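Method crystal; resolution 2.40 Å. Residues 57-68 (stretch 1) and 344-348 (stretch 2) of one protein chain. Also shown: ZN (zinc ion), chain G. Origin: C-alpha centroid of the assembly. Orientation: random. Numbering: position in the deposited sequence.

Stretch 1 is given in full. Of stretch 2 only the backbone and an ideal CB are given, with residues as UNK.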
# COMPACT_ATOMS: atom_id res chain seq x y z
N PRO B 57 -1.16 -26.12 7.12
CA PRO B 57 -2.05 -25.43 6.18
C PRO B 57 -3.50 -25.86 6.40
O PRO B 57 -3.78 -27.05 6.63
CB PRO B 57 -1.54 -25.87 4.80
CG PRO B 57 -0.11 -26.28 5.05
CD PRO B 57 -0.19 -26.98 6.40
N ALA B 58 -4.41 -24.90 6.33
CA ALA B 58 -5.83 -25.17 6.51
C ALA B 58 -6.60 -24.91 5.21
O ALA B 58 -6.33 -23.93 4.51
CB ALA B 58 -6.40 -24.27 7.60
N GLY B 59 -7.54 -25.81 4.90
CA GLY B 59 -8.37 -25.61 3.72
C GLY B 59 -9.28 -24.44 4.09
O GLY B 59 -9.39 -24.10 5.28
N SER B 60 -9.92 -23.81 3.11
CA SER B 60 -10.79 -22.67 3.41
C SER B 60 -11.93 -22.97 4.39
O SER B 60 -12.27 -22.14 5.23
CB SER B 60 -11.37 -22.11 2.10
OG SER B 60 -11.58 -20.70 2.20
N ASP B 61 -12.51 -24.17 4.29
CA ASP B 61 -13.63 -24.55 5.17
C ASP B 61 -13.20 -24.76 6.64
O ASP B 61 -13.83 -24.20 7.55
CB ASP B 61 -14.33 -25.81 4.62
CG ASP B 61 -13.36 -26.94 4.30
OD1 ASP B 61 -12.12 -26.73 4.39
OD2 ASP B 61 -13.83 -28.05 3.95
N THR B 62 -12.15 -25.54 6.86
CA THR B 62 -11.64 -25.81 8.21
C THR B 62 -11.08 -24.52 8.88
O THR B 62 -11.15 -24.36 10.10
CB THR B 62 -10.51 -26.89 8.19
OG1 THR B 62 -9.42 -26.45 7.36
CG2 THR B 62 -11.06 -28.23 7.65
N ALA B 63 -10.53 -23.61 8.06
CA ALA B 63 -9.97 -22.36 8.57
C ALA B 63 -11.09 -21.47 9.11
O ALA B 63 -10.91 -20.77 10.11
CB ALA B 63 -9.20 -21.61 7.47
N HIS B 64 -12.24 -21.50 8.44
CA HIS B 64 -13.36 -20.66 8.86
C HIS B 64 -14.11 -21.24 10.07
O HIS B 64 -14.69 -20.52 10.87
CB HIS B 64 -14.32 -20.47 7.67
CG HIS B 64 -13.88 -19.29 6.83
ND1 HIS B 64 -13.17 -19.41 5.67
CD2 HIS B 64 -14.11 -17.92 7.06
CE1 HIS B 64 -12.99 -18.14 5.22
NE2 HIS B 64 -13.55 -17.23 6.03
N LEU B 65 -14.14 -22.59 10.18
CA LEU B 65 -14.73 -23.15 11.41
C LEU B 65 -13.92 -22.65 12.60
O LEU B 65 -14.43 -22.36 13.68
CB LEU B 65 -14.63 -24.69 11.37
CG LEU B 65 -15.74 -25.40 10.58
CD1 LEU B 65 -15.41 -26.87 10.34
CD2 LEU B 65 -17.10 -25.40 11.27
N SER B 66 -12.60 -22.59 12.37
CA SER B 66 -11.68 -22.11 13.40
C SER B 66 -11.92 -20.62 13.71
O SER B 66 -12.06 -20.23 14.86
CB SER B 66 -10.24 -22.33 12.89
OG SER B 66 -9.31 -21.92 13.89
N ILE B 67 -11.96 -19.80 12.67
CA ILE B 67 -12.19 -18.36 12.81
C ILE B 67 -13.52 -18.08 13.54
O ILE B 67 -13.60 -17.11 14.31
CB ILE B 67 -12.23 -17.67 11.42
CG1 ILE B 67 -10.84 -17.77 10.75
CG2 ILE B 67 -12.68 -16.23 11.56
CD1 ILE B 67 -9.71 -17.06 11.49
N PHE B 68 -14.54 -18.91 13.31
CA PHE B 68 -15.84 -18.69 13.97
C PHE B 68 -15.84 -19.13 15.44
O PHE B 68 -16.84 -18.94 16.14
CB PHE B 68 -16.97 -19.41 13.21
CG PHE B 68 -17.29 -18.79 11.88
CD1 PHE B 68 -17.51 -17.42 11.77
CD2 PHE B 68 -17.35 -19.58 10.72
CE1 PHE B 68 -17.78 -16.83 10.51
CE2 PHE B 68 -17.62 -19.02 9.48
CZ PHE B 68 -17.84 -17.64 9.36
N UNK B 344 -8.24 -10.01 9.79
CA UNK B 344 -7.18 -10.99 9.58
C UNK B 344 -7.49 -11.82 8.33
O UNK B 344 -8.35 -11.49 7.54
CB UNK B 344 -7.03 -11.89 10.81
N UNK B 345 -6.71 -12.90 8.16
CA UNK B 345 -7.03 -13.83 7.09
C UNK B 345 -7.34 -15.21 7.68
O UNK B 345 -6.88 -15.57 8.75
CB UNK B 345 -5.88 -13.91 6.09
N UNK B 346 -8.19 -15.97 6.96
CA UNK B 346 -8.47 -17.33 7.41
C UNK B 346 -7.23 -18.23 7.28
O UNK B 346 -7.16 -19.32 7.83
CB UNK B 346 -9.63 -17.92 6.61
N UNK B 347 -6.25 -17.74 6.49
CA UNK B 347 -4.99 -18.48 6.34
C UNK B 347 -3.99 -17.74 5.43
O UNK B 347 -4.29 -16.70 4.84
CB UNK B 347 -5.27 -19.87 5.78
N UNK B 348 -2.76 -18.28 5.38
CA UNK B 348 -1.75 -17.71 4.48
C UNK B 348 -1.77 -18.38 3.11
O UNK B 348 -2.00 -19.58 2.98
CB UNK B 348 -0.36 -17.84 5.10
ZN ZN G . -9.56 -19.10 2.12

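Position 344 has an extended backbone, phi/psi -167/-169, and its CA-to-CB bond points toward stretch 1, yet nothing there lies within 5.5 Å of the ideal CB. Such a site asks for a side chain at ease in extended chain, a beta-branched one for instance, and leaves its identity open. The deposited residue is T344, with chi1 in the t well; its OG1 is hydrogen-bonded elsewhere in the structure.

At 345 the CA-to-CB bond points away, and phi/psi of -119/151 is open to almost any residue. Stretch 1 therefore sets no demand on the side chain. The residue is G345, which meets the helix through its backbone: G345 O lies 4.2 Å from I67 CD1.

At position 346 CA-to-CB points toward stretch 1, and the ideal CB sits 3.6 Å from H64 CE1, 3.8 Å from A63 CB and 4.3 Å from I67 CG1. The first atoms must fit among these groups, but beyond them lies the zinc, with S60 OG already 2.6 Å from ZN. A short side chain with a ligand atom at its end suits best: aspartate, perhaps asparagine, with a carboxylate favoured by the metal's charge. D346 is the residue found. Its chi1 of 55° (p) goes with D346 OD2 at 2.3 Å from ZN, while OD1 is hydrogen-bonded elsewhere in the structure. D346 CB rests over one face of the H64 ring, 4.0 Å from the centroid, in a CH-pi contact; that ring is steadied by H64 ND1 donating to S60 O at 2.9 Å. A63 CB packs tightly on the backbone, 3.1 Å from D346 O.

Position 347 also points toward stretch 1, but its ideal CB has more room, 4.4 Å from A58 O and 4.6 Å from A63 CB. The zinc is farther off here than at 346, so a longer ligand is wanted: histidine fits well, and glutamate could be considered. H347 spans the gap with chi1 of 64° (p), placing H347 NE2 2.4 Å from ZN. S60 OG and A63 CB lie at the edge of its ring, and H347 ND1 donates to the backbone O of 348 at 3.2 Å. H347 NE2 and D346 OD2 are 3.1 Å apart because both bind the metal, without a hydrogen bond between them.

Position 348 is out of reach of stretch 1, so many residues would serve. It is S348, whose OG is hydrogen-bonded elsewhere in the structure.

Stretch 2 344-348: TGDHS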
# COMPACT_ATOMS: atom_id res chain seq x y z
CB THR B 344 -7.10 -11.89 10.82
OG1 THR B 344 -5.92 -12.70 10.74
CG2 THR B 344 -8.32 -12.82 10.87
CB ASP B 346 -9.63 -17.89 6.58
CG ASP B 346 -9.30 -17.80 5.10
OD1 ASP B 346 -8.69 -16.80 4.71
OD2 ASP B 346 -9.66 -18.71 4.35
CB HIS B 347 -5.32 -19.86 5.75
CG HIS B 347 -5.90 -19.71 4.37
ND1 HIS B 347 -5.17 -19.32 3.29
CD2 HIS B 347 -7.21 -19.96 3.95
CE1 HIS B 347 -6.02 -19.34 2.25
NE2 HIS B 347 -7.25 -19.72 2.61
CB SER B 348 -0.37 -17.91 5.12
OG SER B 348 -0.21 -16.96 6.18
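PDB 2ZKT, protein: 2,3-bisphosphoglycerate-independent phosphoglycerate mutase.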